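Local coordinates for protein 0.19 alpha-amylase inhibitor (Triticum aestivum, PDB 1HSS) that inhibits alpha-amylases as a secreted, disulfide-rich homodimer of wheat kernel and is also an allergen that binds IgE, at residues A[20-32]-A[79-92]. Residues are numbered along the deposited sequence; the frame is centred on the assembly and turned at random.
Sequences CRPLLRLQCNGSQ and AFPRCRREVVKLTA
Leu-24 of helix 20-27 reaches into the angle between helix 85-92 and the Phe-80 ring. The two helices belong to the disulfide-braced helical fold of the cereal trypsin/alpha-amylase inhibitor family. Their short axes come within 9.7 Å of each other at closest approach and cross at 135°, midway between perpendicular and antiparallel. Leu-24 CG stands anti to the backbone N (chi1 175°). CD1 then meets Thr-91 CG2 at 3.6 Å, while CD2 touches Phe-80 CE1 and Ala-92 CB. One face of the Phe-80 ring is covered by Val-88 CG1, and Tyr-65 packs edge-to-face with the same ring.

Arg-25 lays its CG and CD beside Phe-80 and Pro-81. The chain bends at chi3, and NH1 donates to Ala-79 O at 2.9 Å. The acceptor lies at the guanidinium edge, but the N-H...O angle is only 143°.

Gln-27 sets NE2 3.4 Å from Thr-91 CG2. Water 1 donates to both Gln-27 O and Thr-91 OG1, so it bridges the helices. The Thr-91 hydroxyl itself donates to Val-87 O at 2.6 Å, from above the carbonyl plane. Gln-27 also packs on Tyr-113 of the second subunit.

Cys-28 forms the covalent link, a disulfide to Cys-83. It ties the C-terminal end of the first helical region to the turn just before helix 85-92. Val-88 CG2 rests on Cys-28 CB. Asn-29 N lies 3.3 Å from Cys-83 SG. A Schellman motif with Gly-30 as C-prime residue ends helix 20-27: Ser-31 N bonds to Leu-26 O, and Gly-30 N to Gln-27 O.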
ATOM      1  N   CYS A  20       2.363  14.869  -3.914  1.00 17.62           N
ATOM      2  CA  CYS A  20       2.520  13.437  -3.747  1.00 18.26           C
ATOM      3  C   CYS A  20       3.616  12.879  -4.620  1.00 18.33           C
ATOM      4  O   CYS A  20       4.073  11.765  -4.408  1.00 19.30           O
ATOM      5  CB  CYS A  20       1.198  12.701  -4.025  1.00 18.90           C
ATOM      6  SG  CYS A  20      -0.121  13.128  -2.847  1.00 18.28           S
ATOM      7  N   ARG A  21       4.050  13.659  -5.595  1.00 18.42           N
ATOM      8  CA  ARG A  21       5.033  13.189  -6.543  1.00 21.39           C
ATOM      9  C   ARG A  21       6.394  13.007  -5.868  1.00 24.09           C
ATOM     10  O   ARG A  21       7.050  11.976  -6.029  1.00 23.43           O
ATOM     11  CB  ARG A  21       5.091  14.154  -7.738  1.00 19.78           C
ATOM     12  CG  ARG A  21       3.904  13.934  -8.665  1.00 23.16           C
ATOM     13  CD  ARG A  21       3.177  15.161  -9.171  1.00 31.03           C
ATOM     14  NE  ARG A  21       3.388  15.330 -10.605  1.00 33.18           N
ATOM     15  CZ  ARG A  21       2.474  15.186 -11.565  1.00 28.86           C
ATOM     16  NH1 ARG A  21       1.181  15.288 -11.324  1.00 27.77           N
ATOM     17  NH2 ARG A  21       2.887  15.152 -12.820  1.00 32.58           N
ATOM     18  N   PRO A  22       6.781  13.950  -5.002  1.00 23.88           N
ATOM     19  CA  PRO A  22       8.009  13.739  -4.240  1.00 21.22           C
ATOM     20  C   PRO A  22       7.906  12.618  -3.201  1.00 21.54           C
ATOM     21  O   PRO A  22       8.874  11.935  -2.928  1.00 23.51           O
ATOM     22  CB  PRO A  22       8.257  15.104  -3.594  1.00 24.52           C
ATOM     23  CG  PRO A  22       6.947  15.806  -3.661  1.00 24.88           C
ATOM     24  CD  PRO A  22       6.373  15.362  -4.955  1.00 22.39           C
ATOM     25  N   LEU A  23       6.730  12.434  -2.620  1.00 22.89           N
ATOM     26  CA  LEU A  23       6.487  11.323  -1.720  1.00 19.32           C
ATOM     27  C   LEU A  23       6.736   9.986  -2.412  1.00 19.16           C
ATOM     28  O   LEU A  23       7.451   9.147  -1.889  1.00 20.69           O
ATOM     29  CB  LEU A  23       5.052  11.369  -1.229  1.00 20.09           C
ATOM     30  CG  LEU A  23       4.682  10.160  -0.373  1.00 22.22           C
ATOM     31  CD1 LEU A  23       5.499  10.204   0.897  1.00 24.39           C
ATOM     32  CD2 LEU A  23       3.196  10.161  -0.039  1.00 19.93           C
ATOM     33  N   LEU A  24       6.114   9.787  -3.575  1.00 20.16           N
ATOM     34  CA  LEU A  24       6.249   8.557  -4.358  1.00 18.99           C
ATOM     35  C   LEU A  24       7.704   8.237  -4.767  1.00 21.80           C
ATOM     36  O   LEU A  24       8.132   7.089  -4.717  1.00 24.28           O
ATOM     37  CB  LEU A  24       5.342   8.638  -5.597  1.00 14.47           C
ATOM     38  CG  LEU A  24       5.439   7.487  -6.606  1.00 18.07           C
ATOM     39  CD1 LEU A  24       5.225   6.125  -5.917  1.00 15.68           C
ATOM     40  CD2 LEU A  24       4.435   7.697  -7.705  1.00 15.18           C
ATOM     41  N   ARG A  25       8.480   9.262  -5.098  1.00 24.44           N
ATOM     42  CA  ARG A  25       9.894   9.093  -5.435  1.00 23.63           C
ATOM     43  C   ARG A  25      10.797   8.701  -4.276  1.00 23.13           C
ATOM     44  O   ARG A  25      11.772   7.981  -4.483  1.00 23.27           O
ATOM     45  CB  ARG A  25      10.432  10.355  -6.090  1.00 25.70           C
ATOM     46  CG  ARG A  25      10.022  10.470  -7.532  1.00 31.11           C
ATOM     47  CD  ARG A  25      11.022  11.295  -8.275  1.00 34.90           C
ATOM     48  NE  ARG A  25      10.505  12.632  -8.478  1.00 47.07           N
ATOM     49  CZ  ARG A  25       9.945  13.039  -9.614  1.00 57.04           C
ATOM     50  NH1 ARG A  25      10.060  12.296 -10.728  1.00 57.07           N
ATOM     51  NH2 ARG A  25       9.322  14.219  -9.652  1.00 58.56           N
ATOM     52  N   LEU A  26      10.480   9.180  -3.071  1.00 23.74           N
ATOM     53  CA  LEU A  26      11.138   8.736  -1.836  1.00 22.03           C
ATOM     54  C   LEU A  26      10.723   7.319  -1.415  1.00 21.39           C
ATOM     55  O   LEU A  26      11.554   6.453  -1.127  1.00 22.03           O
ATOM     56  CB  LEU A  26      10.827   9.702  -0.686  1.00 22.16           C
ATOM     57  CG  LEU A  26      11.426  11.111  -0.728  1.00 22.73           C
ATOM     58  CD1 LEU A  26      10.701  12.026   0.266  1.00 25.24           C
ATOM     59  CD2 LEU A  26      12.910  11.029  -0.419  1.00 23.63           C
ATOM     60  N   GLN A  27       9.425   7.078  -1.409  1.00 19.56           N
ATOM     61  CA  GLN A  27       8.935   5.785  -1.030  1.00 19.13           C
ATOM     62  C   GLN A  27       9.375   4.657  -1.935  1.00 16.89           C
ATOM     63  O   GLN A  27       9.604   3.560  -1.445  1.00 20.69           O
ATOM     64  CB  GLN A  27       7.430   5.791  -0.978  1.00 18.93           C
ATOM     65  CG  GLN A  27       6.861   6.535   0.185  1.00 21.34           C
ATOM     66  CD  GLN A  27       5.373   6.302   0.287  1.00 25.74           C
ATOM     67  OE1 GLN A  27       4.886   5.790   1.292  1.00 36.98           O
ATOM     68  NE2 GLN A  27       4.653   6.587  -0.789  1.00 25.18           N
ATOM     69  N   CYS A  28       9.429   4.875  -3.249  1.00 16.62           N
ATOM     70  CA  CYS A  28       9.641   3.741  -4.161  1.00 21.01           C
ATOM     71  C   CYS A  28      11.037   3.088  -4.125  1.00 22.32           C
ATOM     72  O   CYS A  28      11.193   1.942  -4.553  1.00 23.09           O
ATOM     73  CB  CYS A  28       9.234   4.077  -5.611  1.00 19.26           C
ATOM     74  SG  CYS A  28      10.249   5.289  -6.483  1.00 28.21           S
ATOM     75  N   ASN A  29      11.991   3.734  -3.456  1.00 23.30           N
ATOM     76  CA  ASN A  29      13.235   3.061  -3.093  1.00 26.58           C
ATOM     77  C   ASN A  29      13.530   3.012  -1.587  1.00 25.91           C
ATOM     78  O   ASN A  29      14.680   2.833  -1.180  1.00 27.00           O
ATOM     79  CB  ASN A  29      14.427   3.678  -3.829  1.00 28.89           C
ATOM     80  CG  ASN A  29      14.509   5.180  -3.666  1.00 33.86           C
ATOM     81  OD1 ASN A  29      14.967   5.885  -4.564  1.00 41.10           O
ATOM     82  ND2 ASN A  29      14.087   5.680  -2.515  1.00 34.49           N
ATOM     83  N   GLY A  30      12.502   3.219  -0.766  1.00 24.22           N
ATOM     84  CA  GLY A  30      12.630   2.991   0.659  1.00 21.30           C
ATOM     85  C   GLY A  30      13.370   4.067   1.426  1.00 23.74           C
ATOM     86  O   GLY A  30      13.819   3.808   2.535  1.00 24.86           O
ATOM     87  N   SER A  31      13.461   5.280   0.879  1.00 23.43           N
ATOM     88  CA  SER A  31      14.100   6.381   1.596  1.00 21.75           C
ATOM     89  C   SER A  31      13.229   6.798   2.733  1.00 22.31           C
ATOM     90  O   SER A  31      12.042   6.495   2.751  1.00 23.49           O
ATOM     91  CB  SER A  31      14.304   7.597   0.704  1.00 22.05           C
ATOM     92  OG  SER A  31      15.235   7.328  -0.315  1.00 23.21           O
ATOM     93  N   GLN A  32      13.803   7.550   3.651  1.00 26.45           N
ATOM     94  CA  GLN A  32      13.046   8.112   4.748  1.00 33.12           C
ATOM     95  C   GLN A  32      12.208   9.289   4.244  1.00 30.65           C
ATOM     96  O   GLN A  32      12.697  10.096   3.453  1.00 33.12           O
ATOM     97  CB  GLN A  32      14.015   8.581   5.816  1.00 40.31           C
ATOM     98  CG  GLN A  32      13.358   9.014   7.094  1.00 56.20           C
ATOM     99  CD  GLN A  32      14.221   8.703   8.280  1.00 61.91           C
ATOM    100  OE1 GLN A  32      15.142   9.448   8.595  1.00 67.53           O
ATOM    101  NE2 GLN A  32      14.031   7.522   8.850  1.00 62.57           N
ATOM    102  N   ALA A  79      11.475   8.316 -14.842  1.00 60.79           N
ATOM    103  CA  ALA A  79      10.633   9.113 -13.952  1.00 57.23           C
ATOM    104  C   ALA A  79      10.911   8.791 -12.473  1.00 56.24           C
ATOM    105  O   ALA A  79      10.740   9.653 -11.600  1.00 57.26           O
ATOM    106  CB  ALA A  79       9.156   8.893 -14.288  1.00 54.61           C
ATOM    107  N   PHE A  80      11.437   7.588 -12.216  1.00 51.12           N
ATOM    108  CA  PHE A  80      11.661   7.106 -10.851  1.00 46.82           C
ATOM    109  C   PHE A  80      13.054   6.550 -10.601  1.00 47.81           C
ATOM    110  O   PHE A  80      13.330   5.380 -10.887  1.00 47.64           O
ATOM    111  CB  PHE A  80      10.622   6.056 -10.512  1.00 39.79           C
ATOM    112  CG  PHE A  80       9.239   6.538 -10.692  1.00 36.92           C
ATOM    113  CD1 PHE A  80       8.667   7.364  -9.738  1.00 29.74           C
ATOM    114  CD2 PHE A  80       8.579   6.337 -11.893  1.00 31.42           C
ATOM    115  CE1 PHE A  80       7.481   7.982  -9.978  1.00 27.09           C
ATOM    116  CE2 PHE A  80       7.384   6.958 -12.142  1.00 28.81           C
ATOM    117  CZ  PHE A  80       6.831   7.781 -11.192  1.00 29.57           C
ATOM    118  N   PRO A  81      13.976   7.408 -10.122  1.00 50.40           N
ATOM    119  CA  PRO A  81      15.397   7.061  -9.987  1.00 52.47           C
ATOM    120  C   PRO A  81      15.626   6.039  -8.882  1.00 52.50           C
ATOM    121  O   PRO A  81      15.186   6.228  -7.753  1.00 53.01           O
ATOM    122  CB  PRO A  81      16.072   8.404  -9.664  1.00 52.67           C
ATOM    123  CG  PRO A  81      15.052   9.465 -10.048  1.00 53.28           C
ATOM    124  CD  PRO A  81      13.734   8.816  -9.753  1.00 52.53           C
ATOM    125  N   ARG A  82      16.224   4.913  -9.252  1.00 51.60           N
ATOM    126  CA  ARG A  82      16.523   3.833  -8.308  1.00 51.36           C
ATOM    127  C   ARG A  82      15.290   3.024  -7.890  1.00 48.62           C
ATOM    128  O   ARG A  82      15.376   2.166  -6.999  1.00 48.10           O
ATOM    129  CB  ARG A  82      17.244   4.379  -7.068  1.00 57.88           C
ATOM    130  CG  ARG A  82      18.710   4.737  -7.301  1.00 68.95           C
ATOM    131  CD  ARG A  82      19.156   5.912  -6.424  1.00 77.70           C
ATOM    132  NE  ARG A  82      19.480   7.101  -7.215  1.00 86.67           N
ATOM    133  CZ  ARG A  82      18.857   8.274  -7.112  1.00 91.38           C
ATOM    134  NH1 ARG A  82      17.882   8.451  -6.222  1.00 93.97           N
ATOM    135  NH2 ARG A  82      19.220   9.281  -7.897  1.00 92.38           N
ATOM    136  N   CYS A  83      14.205   3.178  -8.650  1.00 44.02           N
ATOM    137  CA  CYS A  83      12.975   2.424  -8.415  1.00 38.60           C
ATOM    138  C   CYS A  83      12.592   1.431  -9.501  1.00 37.79           C
ATOM    139  O   CYS A  83      12.617   1.741 -10.692  1.00 35.16           O
ATOM    140  CB  CYS A  83      11.802   3.360  -8.200  1.00 30.94           C
ATOM    141  SG  CYS A  83      12.020   4.339  -6.723  1.00 25.12           S
ATOM    142  N   ARG A  84      12.065   0.302  -9.046  1.00 38.31           N
ATOM    143  CA  ARG A  84      11.528  -0.730  -9.917  1.00 37.59           C
ATOM    144  C   ARG A  84      10.092  -0.442 -10.329  1.00 39.96           C
ATOM    145  O   ARG A  84       9.237  -0.181  -9.487  1.00 40.76           O
ATOM    146  CB  ARG A  84      11.564  -2.073  -9.207  1.00 39.18           C
ATOM    147  CG  ARG A  84      12.904  -2.436  -8.636  1.00 42.34           C
ATOM    148  CD  ARG A  84      12.881  -3.846  -8.136  1.00 44.16           C
ATOM    149  NE  ARG A  84      14.152  -4.170  -7.521  1.00 48.35           N
ATOM    150  CZ  ARG A  84      14.585  -5.405  -7.346  1.00 43.10           C
ATOM    151  NH1 ARG A  84      13.821  -6.422  -7.732  1.00 37.83           N
ATOM    152  NH2 ARG A  84      15.763  -5.607  -6.759  1.00 41.03           N
ATOM    153  N   ARG A  85       9.807  -0.683 -11.602  1.00 39.48           N
ATOM    154  CA  ARG A  85       8.471  -0.529 -12.180  1.00 40.52           C
ATOM    155  C   ARG A  85       7.358  -1.104 -11.297  1.00 37.60           C
ATOM    156  O   ARG A  85       6.392  -0.431 -10.966  1.00 33.28           O
ATOM    157  CB  ARG A  85       8.452  -1.212 -13.554  1.00 47.21           C
ATOM    158  CG  ARG A  85       7.769  -0.427 -14.669  1.00 58.18           C
ATOM    159  CD  ARG A  85       6.309  -0.869 -14.893  1.00 69.19           C
ATOM    160  NE  ARG A  85       5.632  -0.036 -15.897  1.00 73.65           N
ATOM    161  CZ  ARG A  85       4.579  -0.412 -16.617  1.00 74.51           C
ATOM    162  NH1 ARG A  85       4.017  -1.605 -16.429  1.00 76.28           N
ATOM    163  NH2 ARG A  85       4.084   0.417 -17.530  1.00 72.91           N
ATOM    164  N   GLU A  86       7.559  -2.332 -10.845  1.00 37.60           N
ATOM    165  CA  GLU A  86       6.561  -3.048 -10.050  1.00 40.11           C
ATOM    166  C   GLU A  86       6.274  -2.366  -8.700  1.00 35.40           C
ATOM    167  O   GLU A  86       5.113  -2.194  -8.322  1.00 32.30           O
ATOM    168  CB  GLU A  86       7.013  -4.503  -9.807  1.00 47.17           C
ATOM    169  CG  GLU A  86       7.975  -5.100 -10.868  1.00 64.23           C
ATOM    170  CD  GLU A  86       9.470  -4.771 -10.632  1.00 74.59           C
ATOM    171  OE1 GLU A  86      10.045  -5.206  -9.597  1.00 79.78           O
ATOM    172  OE2 GLU A  86      10.087  -4.137 -11.529  1.00 79.53           O
ATOM    173  N   VAL A  87       7.334  -1.960  -7.993  1.00 31.22           N
ATOM    174  CA  VAL A  87       7.175  -1.346  -6.680  1.00 28.78           C
ATOM    175  C   VAL A  87       6.669   0.089  -6.801  1.00 25.55           C
ATOM    176  O   VAL A  87       5.848   0.516  -5.998  1.00 24.51           O
ATOM    177  CB  VAL A  87       8.483  -1.393  -5.821  1.00 28.00           C
ATOM    178  CG1 VAL A  87       9.240  -2.694  -6.049  1.00 27.82           C
ATOM    179  CG2 VAL A  87       9.353  -0.227  -6.131  1.00 35.71           C
ATOM    180  N   VAL A  88       7.022   0.761  -7.895  1.00 24.07           N
ATOM    181  CA  VAL A  88       6.490   2.092  -8.176  1.00 22.48           C
ATOM    182  C   VAL A  88       4.958   2.097  -8.238  1.00 21.08           C
ATOM    183  O   VAL A  88       4.317   2.863  -7.527  1.00 23.53           O
ATOM    184  CB  VAL A  88       7.078   2.698  -9.503  1.00 22.09           C
ATOM    185  CG1 VAL A  88       6.263   3.906  -9.967  1.00 17.90           C
ATOM    186  CG2 VAL A  88       8.508   3.131  -9.288  1.00 22.18           C
ATOM    187  N   LYS A  89       4.355   1.201  -9.006  1.00 20.86           N
ATOM    188  CA  LYS A  89       2.904   1.268  -9.157  1.00 23.35           C
ATOM    189  C   LYS A  89       2.185   0.654  -7.975  1.00 23.65           C
ATOM    190  O   LYS A  89       1.094   1.092  -7.634  1.00 23.44           O
ATOM    191  CB  LYS A  89       2.425   0.641 -10.475  1.00 26.40           C
ATOM    192  CG  LYS A  89       2.761  -0.810 -10.619  1.00 42.72           C
ATOM    193  CD  LYS A  89       2.248  -1.366 -11.937  1.00 47.01           C
ATOM    194  CE  LYS A  89       3.285  -1.211 -13.037  1.00 53.79           C
ATOM    195  NZ  LYS A  89       3.783   0.203 -13.110  1.00 59.37           N
ATOM    196  N   LEU A  90       2.865  -0.238  -7.259  1.00 22.22           N
ATOM    197  CA  LEU A  90       2.381  -0.740  -5.981  1.00 18.92           C
ATOM    198  C   LEU A  90       2.408   0.335  -4.906  1.00 20.19           C
ATOM    199  O   LEU A  90       1.517   0.389  -4.065  1.00 20.41           O
ATOM    200  CB  LEU A  90       3.232  -1.906  -5.532  1.00 24.97           C
ATOM    201  CG  LEU A  90       2.480  -3.162  -5.124  1.00 31.04           C
ATOM    202  CD1 LEU A  90       1.542  -3.601  -6.239  1.00 31.38           C
ATOM    203  CD2 LEU A  90       3.495  -4.253  -4.823  1.00 35.89           C
ATOM    204  N   THR A  91       3.437   1.173  -4.909  1.00 19.13           N
ATOM    205  CA  THR A  91       3.554   2.294  -3.953  1.00 19.27           C
ATOM    206  C   THR A  91       2.505   3.406  -4.210  1.00 17.66           C
ATOM    207  O   THR A  91       1.728   3.784  -3.326  1.00 18.22           O
ATOM    208  CB  THR A  91       4.988   2.911  -4.004  1.00 15.76           C
ATOM    209  OG1 THR A  91       5.950   1.882  -3.766  1.00 17.22           O
ATOM    210  CG2 THR A  91       5.166   4.015  -2.976  1.00 14.03           C
ATOM    211  N   ALA A  92       2.361   3.780  -5.472  1.00 16.18           N
ATOM    212  CA  ALA A  92       1.340   4.731  -5.848  1.00 17.40           C
ATOM    213  C   ALA A  92      -0.086   4.249  -5.468  1.00 18.96           C
ATOM    214  O   ALA A  92      -0.889   5.025  -4.945  1.00 19.71           O
ATOM    215  CB  ALA A  92       1.451   5.025  -7.351  1.00 16.86           C
TER
HETATM  216  O   HOH W   1       7.661   1.560  -1.692  1.00 24.99           O
HETATM  217  O   HOH W   2       2.547   4.183  -0.489  1.00 28.67           O